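Local coordinates for protein tyrocidine synthase 2 (Brevibacillus parabrevis, PDB 6TA8) that belongs to the nonribosomal peptide synthetase enzymes and carries a two-lobed domain of the condensation family, at residues A[37-42]-A[364-369]; A[45-50]-A[416-421]; A[305-310]-A[321-326]. All blocks are in the same frame, centred on the assembly; numbering follows the deposited sequence.

Contact 1: residues A[37-42]-A[364-369]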
loop_
_atom_site.group_PDB
_atom_site.type_symbol
_atom_site.label_atom_id
_atom_site.label_comp_id
_atom_site.label_asym_id
_atom_site.label_seq_id
_atom_site.Cartn_x
_atom_site.Cartn_y
_atom_site.Cartn_z
ATOM N N LEU A 37 -18.743 -2.049 -2.082
ATOM C CA LEU A 37 -17.415 -1.651 -2.533
ATOM C C LEU A 37 -16.943 -0.436 -1.742
ATOM O O LEU A 37 -17.629 0.591 -1.700
ATOM C CB LEU A 37 -17.430 -1.347 -4.030
ATOM C CG LEU A 37 -17.585 -2.529 -4.991
ATOM C CD1 LEU A 37 -17.755 -2.035 -6.419
ATOM C CD2 LEU A 37 -16.396 -3.470 -4.887
ATOM N N THR A 38 -15.774 -0.554 -1.117
ATOM C CA THR A 38 -15.178 0.564 -0.411
ATOM C C THR A 38 -14.647 1.589 -1.415
ATOM O O THR A 38 -14.491 1.282 -2.600
ATOM C CB THR A 38 -14.058 0.073 0.506
ATOM O OG1 THR A 38 -13.041 -0.569 -0.272
ATOM C CG2 THR A 38 -14.604 -0.910 1.528
ATOM N N PRO A 39 -14.386 2.827 -0.971
ATOM C CA PRO A 39 -13.891 3.846 -1.917
ATOM C C PRO A 39 -12.636 3.435 -2.668
ATOM O O PRO A 39 -12.537 3.687 -3.876
ATOM C CB PRO A 39 -13.638 5.060 -1.012
ATOM C CG PRO A 39 -14.602 4.894 0.100
ATOM C CD PRO A 39 -14.703 3.413 0.344
ATOM N N ILE A 40 -11.670 2.813 -1.990
ATOM C CA ILE A 40 -10.451 2.396 -2.677
ATOM C C ILE A 40 -10.742 1.240 -3.626
ATOM O O ILE A 40 -10.029 1.049 -4.620
ATOM C CB ILE A 40 -9.355 2.042 -1.655
ATOM C CG1 ILE A 40 -7.994 1.923 -2.344
ATOM C CG2 ILE A 40 -9.701 0.761 -0.907
ATOM C CD1 ILE A 40 -7.588 3.158 -3.118
ATOM N N GLN A 41 -11.791 0.463 -3.353
ATOM C CA GLN A 41 -12.204 -0.579 -4.283
ATOM C C GLN A 41 -12.938 0.010 -5.480
ATOM O O GLN A 41 -12.748 -0.446 -6.614
ATOM C CB GLN A 41 -13.078 -1.607 -3.564
ATOM C CG GLN A 41 -12.301 -2.541 -2.650
ATOM C CD GLN A 41 -13.206 -3.417 -1.809
ATOM O OE1 GLN A 41 -14.349 -3.056 -1.526
ATOM N NE2 GLN A 41 -12.699 -4.575 -1.404
ATOM N N LYS A 42 -13.776 1.023 -5.246
ATOM C CA LYS A 42 -14.435 1.713 -6.351
ATOM C C LYS A 42 -13.420 2.415 -7.243
ATOM O O LYS A 42 -13.572 2.440 -8.470
ATOM C CB LYS A 42 -15.451 2.720 -5.810
ATOM C CG LYS A 42 -16.871 2.193 -5.694
ATOM C CD LYS A 42 -17.858 3.340 -5.533
ATOM C CE LYS A 42 -19.297 2.857 -5.605
ATOM N NZ LYS A 42 -19.683 2.079 -4.395
ATOM N N ARG A 364 -16.782 11.515 -2.113
ATOM C CA ARG A 364 -16.984 11.492 -3.557
ATOM C C ARG A 364 -17.437 10.138 -4.085
ATOM O O ARG A 364 -17.772 10.037 -5.270
ATOM C CB ARG A 364 -15.699 11.908 -4.286
ATOM C CG ARG A 364 -14.508 11.009 -4.024
ATOM C CD ARG A 364 -13.361 11.318 -4.973
ATOM N NE ARG A 364 -13.696 11.013 -6.360
ATOM C CZ ARG A 364 -13.472 9.838 -6.941
ATOM N NH1 ARG A 364 -12.920 8.849 -6.254
ATOM N NH2 ARG A 364 -13.806 9.650 -8.211
ATOM N N THR A 365 -17.463 9.103 -3.249
ATOM C CA THR A 365 -17.829 7.766 -3.695
ATOM C C THR A 365 -18.996 7.153 -2.936
ATOM O O THR A 365 -19.685 6.296 -3.493
ATOM C CB THR A 365 -16.626 6.815 -3.590
ATOM O OG1 THR A 365 -16.006 6.965 -2.307
ATOM C CG2 THR A 365 -15.610 7.116 -4.679
ATOM N N LEU A 366 -19.240 7.564 -1.690
ATOM C CA LEU A 366 -20.264 6.939 -0.864
ATOM C C LEU A 366 -21.332 7.890 -0.347
ATOM O O LEU A 366 -22.441 7.432 -0.054
ATOM C CB LEU A 366 -19.622 6.233 0.342
ATOM C CG LEU A 366 -18.552 5.180 0.053
ATOM C CD1 LEU A 366 -18.063 4.561 1.353
ATOM C CD2 LEU A 366 -19.082 4.112 -0.891
ATOM N N THR A 367 -21.039 9.182 -0.220
ATOM C CA THR A 367 -22.002 10.115 0.354
ATOM C C THR A 367 -23.193 10.297 -0.581
ATOM O O THR A 367 -23.026 10.580 -1.771
ATOM C CB THR A 367 -21.336 11.461 0.634
ATOM O OG1 THR A 367 -20.260 11.277 1.561
ATOM C CG2 THR A 367 -22.341 12.440 1.225
ATOM N N THR A 368 -24.398 10.142 -0.033
ATOM C CA THR A 368 -25.640 10.189 -0.802
ATOM C C THR A 368 -26.365 11.521 -0.649
ATOM O O THR A 368 -27.586 11.549 -0.473
ATOM C CB THR A 368 -26.558 9.042 -0.388
ATOM O OG1 THR A 368 -27.276 9.409 0.797
ATOM C CG2 THR A 368 -25.749 7.784 -0.111
ATOM N N SER A 369 -25.646 12.641 -0.712
ATOM C CA SER A 369 -26.280 13.941 -0.555
ATOM C C SER A 369 -25.418 15.006 -1.215
ATOM O O SER A 369 -24.190 14.967 -1.115
ATOM C CB SER A 369 -26.498 14.283 0.924
ATOM O OG SER A 369 -25.263 14.389 1.610
#
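Pro-39, in the first turn of helix 39-46, meets Thr-365 and Leu-366 at the weakly bonded end of helix 359-365. The pyrrolidine ring lies crosswise, at about a right angle, to both side chains. Thr-365 approaches with its hydroxyl: OG1 stands 3.3 Å from CB of Pro-39. A chi1 of 47° explains this, since it sets OG1 between the backbone N and the carbonyl carbon and leaves CG2 anti to the carbonyl carbon. Leu-366 uses one methyl branch, CD1, which rests 3.7 Å from CD of Pro-39 and equally near CG. Its other branch points to a different neighbour, CD2 lying 3.9 Å from O of Leu-37.

Lys-42, one turn on, borders the same patch. Its aliphatic chain runs past Thr-365 in the opposite direction, CD 4.0 Å from O of Thr-365, and a bend at the last torsion (chi4 71°) brings NZ to 4.1 Å from CD2 of Leu-366.

The polar bonding of 37-42 is internal or goes to other parts of the fold. Thr-38 and Gln-41 form a capping box: N of Thr-38 donates to OE1 of Gln-41 at 2.9 Å and 169°, nearly straight, while the return bond from N of Gln-41 to OG1 of Thr-38 is weak. Gln-41 also donates through NE2 to O of Leu-165, and O of Leu-366 accepts from NE2 of Gln-209.

Between these two segments the contact is therefore one of van der Waals packing, made by the fit of Pro-39 and the Lys-42 chain against Thr-365 and Leu-366.

Contact 2: residues A[45-50]-A[416-421]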
loop_
_atom_site.group_PDB
_atom_site.type_symbol
_atom_site.label_atom_id
_atom_site.label_comp_id
_atom_site.label_asym_id
_atom_site.label_seq_id
_atom_site.Cartn_x
_atom_site.Cartn_y
_atom_site.Cartn_z
ATOM N N PHE A 45 -11.855 -0.046 -9.839
ATOM C CA PHE A 45 -12.677 -0.408 -10.988
ATOM C C PHE A 45 -12.939 0.779 -11.905
ATOM O O PHE A 45 -13.046 0.601 -13.123
ATOM C CB PHE A 45 -14.000 -1.010 -10.516
ATOM C CG PHE A 45 -13.858 -2.380 -9.918
ATOM C CD1 PHE A 45 -13.568 -3.471 -10.719
ATOM C CD2 PHE A 45 -14.010 -2.576 -8.557
ATOM C CE1 PHE A 45 -13.432 -4.732 -10.175
ATOM C CE2 PHE A 45 -13.875 -3.834 -8.005
ATOM C CZ PHE A 45 -13.587 -4.913 -8.816
ATOM N N ALA A 46 -13.045 1.989 -11.346
ATOM C CA ALA A 46 -13.260 3.172 -12.170
ATOM C C ALA A 46 -12.073 3.463 -13.076
ATOM O O ALA A 46 -12.236 4.143 -14.094
ATOM C CB ALA A 46 -13.550 4.387 -11.284
ATOM N N ASN A 47 -10.884 2.968 -12.728
ATOM C CA ASN A 47 -9.723 3.161 -13.589
ATOM C C ASN A 47 -9.815 2.315 -14.852
ATOM O O ASN A 47 -9.225 2.674 -15.878
ATOM C CB ASN A 47 -8.443 2.830 -12.824
ATOM C CG ASN A 47 -7.862 4.035 -12.115
ATOM O OD1 ASN A 47 -7.336 4.949 -12.751
ATOM N ND2 ASN A 47 -7.952 4.043 -10.791
ATOM N N ASN A 48 -10.548 1.201 -14.797
ATOM C CA ASN A 48 -10.707 0.286 -15.927
ATOM C C ASN A 48 -9.346 -0.197 -16.433
ATOM O O ASN A 48 -8.957 0.027 -17.581
ATOM C CB ASN A 48 -11.523 0.936 -17.052
ATOM C CG ASN A 48 -12.950 0.424 -17.109
ATOM O OD1 ASN A 48 -13.194 -0.727 -17.472
ATOM N ND2 ASN A 48 -13.901 1.279 -16.751
ATOM N N PHE A 49 -8.622 -0.868 -15.540
ATOM C CA PHE A 49 -7.305 -1.384 -15.876
ATOM C C PHE A 49 -7.407 -2.510 -16.897
ATOM O O PHE A 49 -8.389 -3.257 -16.939
ATOM C CB PHE A 49 -6.591 -1.896 -14.624
ATOM C CG PHE A 49 -6.211 -0.817 -13.652
ATOM C CD1 PHE A 49 -5.273 0.143 -13.993
ATOM C CD2 PHE A 49 -6.780 -0.773 -12.389
ATOM C CE1 PHE A 49 -4.917 1.133 -13.097
ATOM C CE2 PHE A 49 -6.427 0.214 -11.489
ATOM C CZ PHE A 49 -5.493 1.168 -11.844
ATOM N N THR A 50 -6.376 -2.627 -17.730
ATOM C CA THR A 50 -6.245 -3.774 -18.617
ATOM C C THR A 50 -5.663 -4.941 -17.831
ATOM O O THR A 50 -4.668 -4.781 -17.116
ATOM C CB THR A 50 -5.357 -3.438 -19.814
ATOM O OG1 THR A 50 -5.875 -2.283 -20.487
ATOM C CG2 THR A 50 -5.310 -4.608 -20.790
ATOM N N GLU A 416 -2.332 0.295 -17.122
ATOM C CA GLU A 416 -2.071 1.718 -17.282
ATOM C C GLU A 416 -1.581 2.333 -15.977
ATOM O O GLU A 416 -2.068 2.002 -14.894
ATOM C CB GLU A 416 -3.333 2.439 -17.754
ATOM C CG GLU A 416 -3.857 1.968 -19.105
ATOM C CD GLU A 416 -4.710 0.716 -19.003
ATOM O OE1 GLU A 416 -4.899 0.209 -17.878
ATOM O OE2 GLU A 416 -5.192 0.240 -20.051
ATOM N N ARG A 417 -0.609 3.234 -16.091
ATOM C CA ARG A 417 -0.117 3.968 -14.934
ATOM C C ARG A 417 -1.100 5.069 -14.560
ATOM O O ARG A 417 -1.676 5.729 -15.429
ATOM C CB ARG A 417 1.259 4.570 -15.223
ATOM C CG ARG A 417 2.386 3.552 -15.290
ATOM C CD ARG A 417 3.710 4.218 -15.636
ATOM N NE ARG A 417 3.960 5.396 -14.811
ATOM C CZ ARG A 417 4.536 5.364 -13.614
ATOM N NH1 ARG A 417 4.926 4.207 -13.095
ATOM N NH2 ARG A 417 4.723 6.487 -12.934
ATOM N N VAL A 418 -1.289 5.263 -13.258
ATOM C CA VAL A 418 -2.223 6.258 -12.753
ATOM C C VAL A 418 -1.509 7.537 -12.333
ATOM O O VAL A 418 -1.987 8.637 -12.610
ATOM C CB VAL A 418 -3.046 5.670 -11.587
ATOM C CG1 VAL A 418 -3.957 6.731 -10.984
ATOM C CG2 VAL A 418 -3.855 4.472 -12.062
ATOM N N PHE A 419 -0.359 7.410 -11.680
ATOM C CA PHE A 419 0.388 8.549 -11.170
ATOM C C PHE A 419 1.667 8.745 -11.972
ATOM O O PHE A 419 2.293 7.774 -12.411
ATOM C CB PHE A 419 0.718 8.365 -9.688
ATOM C CG PHE A 419 -0.491 8.357 -8.802
ATOM C CD1 PHE A 419 -1.144 9.538 -8.492
ATOM C CD2 PHE A 419 -0.982 7.168 -8.286
ATOM C CE1 PHE A 419 -2.260 9.536 -7.680
ATOM C CE2 PHE A 419 -2.098 7.160 -7.473
ATOM C CZ PHE A 419 -2.739 8.345 -7.169
ATOM N N LEU A 420 2.046 10.010 -12.158
ATOM C CA LEU A 420 3.270 10.321 -12.886
ATOM C C LEU A 420 4.507 9.858 -12.128
ATOM O O LEU A 420 5.506 9.477 -12.748
ATOM C CB LEU A 420 3.339 11.823 -13.160
ATOM C CG LEU A 420 4.428 12.322 -14.106
ATOM C CD1 LEU A 420 3.806 13.139 -15.223
ATOM C CD2 LEU A 420 5.442 13.148 -13.338
ATOM N N LEU A 421 4.461 9.881 -10.797
ATOM C CA LEU A 421 5.569 9.436 -9.964
ATOM C C LEU A 421 5.014 8.744 -8.730
ATOM O O LEU A 421 4.173 9.311 -8.026
ATOM C CB LEU A 421 6.462 10.610 -9.545
ATOM C CG LEU A 421 7.274 11.323 -10.626
ATOM C CD1 LEU A 421 7.975 12.540 -10.042
ATOM C CD2 LEU A 421 8.278 10.376 -11.268
#
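Thr-50 and Glu-416 supply the tight half of this contact, a two-pronged grip on one carboxylate. OE2 of Glu-416 accepts from OG1 of Thr-50 at 2.6 Å, and OE1 of Glu-416 accepts from N of Thr-50 at 3.2 Å with an angle of 156°. Both donors come from the syn side, the hydroxyl 20° out of the carboxylate plane. Two bonds from one residue should fix the rotation of the group, which is delivered by a bend in the Glu-416 chain at chi2 (83°).

Phe-49 fills the next position. Its ring presents its edge to a backbone oxygen and a methyl: CE1 lies 3.5 Å from O of Glu-416 and 3.7 Å from CG2 of Val-418. Trp-55 stacks on this buried ring.

The other end is looser and nearer to solvent. Exposed Val-418 offers a single methyl, CG2, which sits 3.6 Å from OD1 of Asn-47, the side chains crossing at about a right angle. That amide has its polar partner elsewhere, ND2 donating to O of Trp-43 in helix 39-46.

Segment 45-50 leads out of helix 39-46 toward strand 56-63, whereas 416-421 leads back from strand 401-402, which pairs with 56-63, to strand 421-428 of the other large sheet. A segment that reaches over to the other lobe, pairs there and returns is consistent with the latch of the two-lobed condensation-domain fold.

Contact 3: residues A[305-310]-A[321-326]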
loop_
_atom_site.group_PDB
_atom_site.type_symbol
_atom_site.label_atom_id
_atom_site.label_comp_id
_atom_site.label_asym_id
_atom_site.label_seq_id
_atom_site.Cartn_x
_atom_site.Cartn_y
_atom_site.Cartn_z
ATOM N N HIS A 305 -3.366 4.462 6.304
ATOM C CA HIS A 305 -3.826 3.117 6.639
ATOM C C HIS A 305 -5.333 2.982 6.474
ATOM O O HIS A 305 -5.823 1.905 6.117
ATOM C CB HIS A 305 -3.413 2.758 8.067
ATOM C CG HIS A 305 -1.943 2.535 8.234
ATOM N ND1 HIS A 305 -1.389 2.068 9.407
ATOM C CD2 HIS A 305 -0.910 2.713 7.376
ATOM C CE1 HIS A 305 -0.079 1.970 9.265
ATOM N NE2 HIS A 305 0.237 2.355 8.042
ATOM N N GLY A 306 -6.080 4.055 6.730
ATOM C CA GLY A 306 -7.517 4.040 6.548
ATOM C C GLY A 306 -8.297 3.289 7.599
ATOM O O GLY A 306 -9.509 3.114 7.440
ATOM N N ARG A 307 -7.649 2.832 8.664
ATOM C CA ARG A 307 -8.327 2.136 9.758
ATOM C C ARG A 307 -8.671 3.103 10.886
ATOM O O ARG A 307 -8.317 2.895 12.046
ATOM C CB ARG A 307 -7.465 0.985 10.260
ATOM C CG ARG A 307 -7.312 -0.157 9.260
ATOM C CD ARG A 307 -6.195 -1.109 9.666
ATOM N NE ARG A 307 -6.370 -2.446 9.102
ATOM C CZ ARG A 307 -5.874 -2.835 7.932
ATOM N NH1 ARG A 307 -5.170 -1.990 7.192
ATOM N NH2 ARG A 307 -6.082 -4.073 7.499
ATOM N N GLU A 308 -9.372 4.182 10.543
ATOM C CA GLU A 308 -9.690 5.236 11.491
ATOM C C GLU A 308 -11.047 4.979 12.145
ATOM O O GLU A 308 -11.730 3.990 11.866
ATOM C CB GLU A 308 -9.667 6.597 10.798
ATOM C CG GLU A 308 -8.391 6.881 10.023
ATOM C CD GLU A 308 -7.206 7.156 10.928
ATOM O OE1 GLU A 308 -7.415 7.681 12.042
ATOM O OE2 GLU A 308 -6.065 6.849 10.524
ATOM N N ASP A 309 -11.444 5.891 13.028
ATOM C CA ASP A 309 -12.710 5.781 13.747
ATOM C C ASP A 309 -13.838 6.275 12.849
ATOM O O ASP A 309 -13.951 7.475 12.583
ATOM C CB ASP A 309 -12.650 6.579 15.047
ATOM C CG ASP A 309 -13.938 6.496 15.847
ATOM O OD1 ASP A 309 -14.735 5.565 15.610
ATOM O OD2 ASP A 309 -14.152 7.368 16.716
ATOM N N ILE A 310 -14.672 5.349 12.379
ATOM C CA ILE A 310 -15.852 5.695 11.597
ATOM C C ILE A 310 -17.079 5.496 12.474
ATOM O O ILE A 310 -18.145 5.090 11.992
ATOM C CB ILE A 310 -15.939 4.861 10.305
ATOM C CG1 ILE A 310 -15.905 3.365 10.626
ATOM C CG2 ILE A 310 -14.805 5.226 9.357
ATOM C CD1 ILE A 310 -16.136 2.477 9.421
ATOM N N GLY A 321 -7.691 -6.649 4.766
ATOM C CA GLY A 321 -8.481 -6.042 3.712
ATOM C C GLY A 321 -7.706 -4.911 3.078
ATOM O O GLY A 321 -6.567 -4.620 3.453
ATOM N N TRP A 322 -8.343 -4.275 2.097
ATOM C CA TRP A 322 -7.775 -3.111 1.416
ATOM C C TRP A 322 -8.409 -1.867 2.030
ATOM O O TRP A 322 -9.460 -1.399 1.590
ATOM C CB TRP A 322 -8.002 -3.185 -0.090
ATOM C CG TRP A 322 -7.111 -2.262 -0.870
ATOM C CD1 TRP A 322 -6.051 -1.550 -0.389
ATOM C CD2 TRP A 322 -7.204 -1.948 -2.265
ATOM N NE1 TRP A 322 -5.477 -0.814 -1.398
ATOM C CE2 TRP A 322 -6.166 -1.042 -2.560
ATOM C CE3 TRP A 322 -8.062 -2.349 -3.295
ATOM C CZ2 TRP A 322 -5.963 -0.530 -3.840
ATOM C CZ3 TRP A 322 -7.858 -1.838 -4.565
ATOM C CH2 TRP A 322 -6.818 -0.938 -4.826
ATOM N N PHE A 323 -7.756 -1.329 3.059
ATOM C CA PHE A 323 -8.253 -0.178 3.799
ATOM C C PHE A 323 -7.609 1.130 3.359
ATOM O O PHE A 323 -7.818 2.158 4.010
ATOM C CB PHE A 323 -8.028 -0.380 5.300
ATOM C CG PHE A 323 -8.927 -1.410 5.922
ATOM C CD1 PHE A 323 -8.738 -2.761 5.671
ATOM C CD2 PHE A 323 -9.954 -1.029 6.768
ATOM C CE1 PHE A 323 -9.564 -3.709 6.248
ATOM C CE2 PHE A 323 -10.781 -1.970 7.348
ATOM C CZ PHE A 323 -10.587 -3.312 7.087
ATOM N N THR A 324 -6.838 1.114 2.272
ATOM C CA THR A 324 -6.058 2.281 1.872
ATOM C C THR A 324 -6.953 3.492 1.638
ATOM O O THR A 324 -7.964 3.409 0.934
ATOM C CB THR A 324 -5.256 1.963 0.609
ATOM O OG1 THR A 324 -4.205 1.045 0.928
ATOM C CG2 THR A 324 -4.652 3.231 0.018
ATOM N N SER A 325 -6.579 4.616 2.240
ATOM C CA SER A 325 -7.276 5.882 2.066
ATOM C C SER A 325 -6.358 6.859 1.347
ATOM O O SER A 325 -5.217 7.070 1.770
ATOM C CB SER A 325 -7.714 6.460 3.413
ATOM O OG SER A 325 -6.614 7.026 4.105
ATOM N N GLN A 326 -6.855 7.449 0.265
ATOM C CA GLN A 326 -6.103 8.411 -0.525
ATOM C C GLN A 326 -6.708 9.798 -0.364
ATOM O O GLN A 326 -7.934 9.954 -0.350
ATOM C CB GLN A 326 -6.085 8.016 -2.005
ATOM C CG GLN A 326 -5.274 6.764 -2.304
ATOM C CD GLN A 326 -5.390 6.325 -3.751
ATOM O OE1 GLN A 326 -6.403 6.569 -4.406
ATOM N NE2 GLN A 326 -4.351 5.671 -4.257
HETATM O O HOH W 1 -10.807 2.986 4.987
#
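The long loop between antiparallel neighbours 297-304 and 325-332 folds onto itself where Arg-307 lies flat on Phe-323, beside the HHxxxDG signature of condensation-type domains. The guanidinium and the ring have centres 4.2 Å apart and planes inclined by 27°. The stack is offset: NH2 of Arg-307 is 3.5 Å from CD1 of Phe-323, and the line from the ring centre to CZ of Arg-307 leans 32° from the ring normal, an off-centre cation-pi contact. An extended chain from CG to NE carries the group across the ring, with CG of Arg-307 3.7 Å from CD2 of Phe-323.

Asp-168 of the signature ties the pair together, taking a salt bridge from NH1 of Arg-307 and a hydrogen bond from N of Phe-323.

Next to the stack the backbones come close. CA of Gly-306 directs a C-H at O of Phe-323 (3.2 Å, 158° at the hydrogen), and a water donates to O of Gly-306 (2.8 Å) and to O of Phe-323 (3.3 Å). Ser-325 OG, buried here, has no modelled partner.

The guanidinium is thus held in orientation, one face on Phe-323, NH1 on Asp-168, and NH2 on Thr-319 and Ser-171.

From the N terminus, after strand 33-35, the chain enters helix 39-46, which serves two contacts: residues 37-42 open contact 1, and residues 45-50 open contact 2. Contact 1 closes at 364-369 and contact 2 only at 416-421, so their segments alternate and the two loops cross. Contact 3 (305-310 with 321-326) is a short local closure nested inside both. Contacts 1 and 2 tie the helix and the loop after it to 359-365 and to the path into strand 421-428, and Leu-37 packs on Phe-45 between them. Contact 3 folds the loop between strands 297-304 and 325-332 on itself, and Ile-40 packs against its second segment, CB 3.2 Å from O of Thr-324.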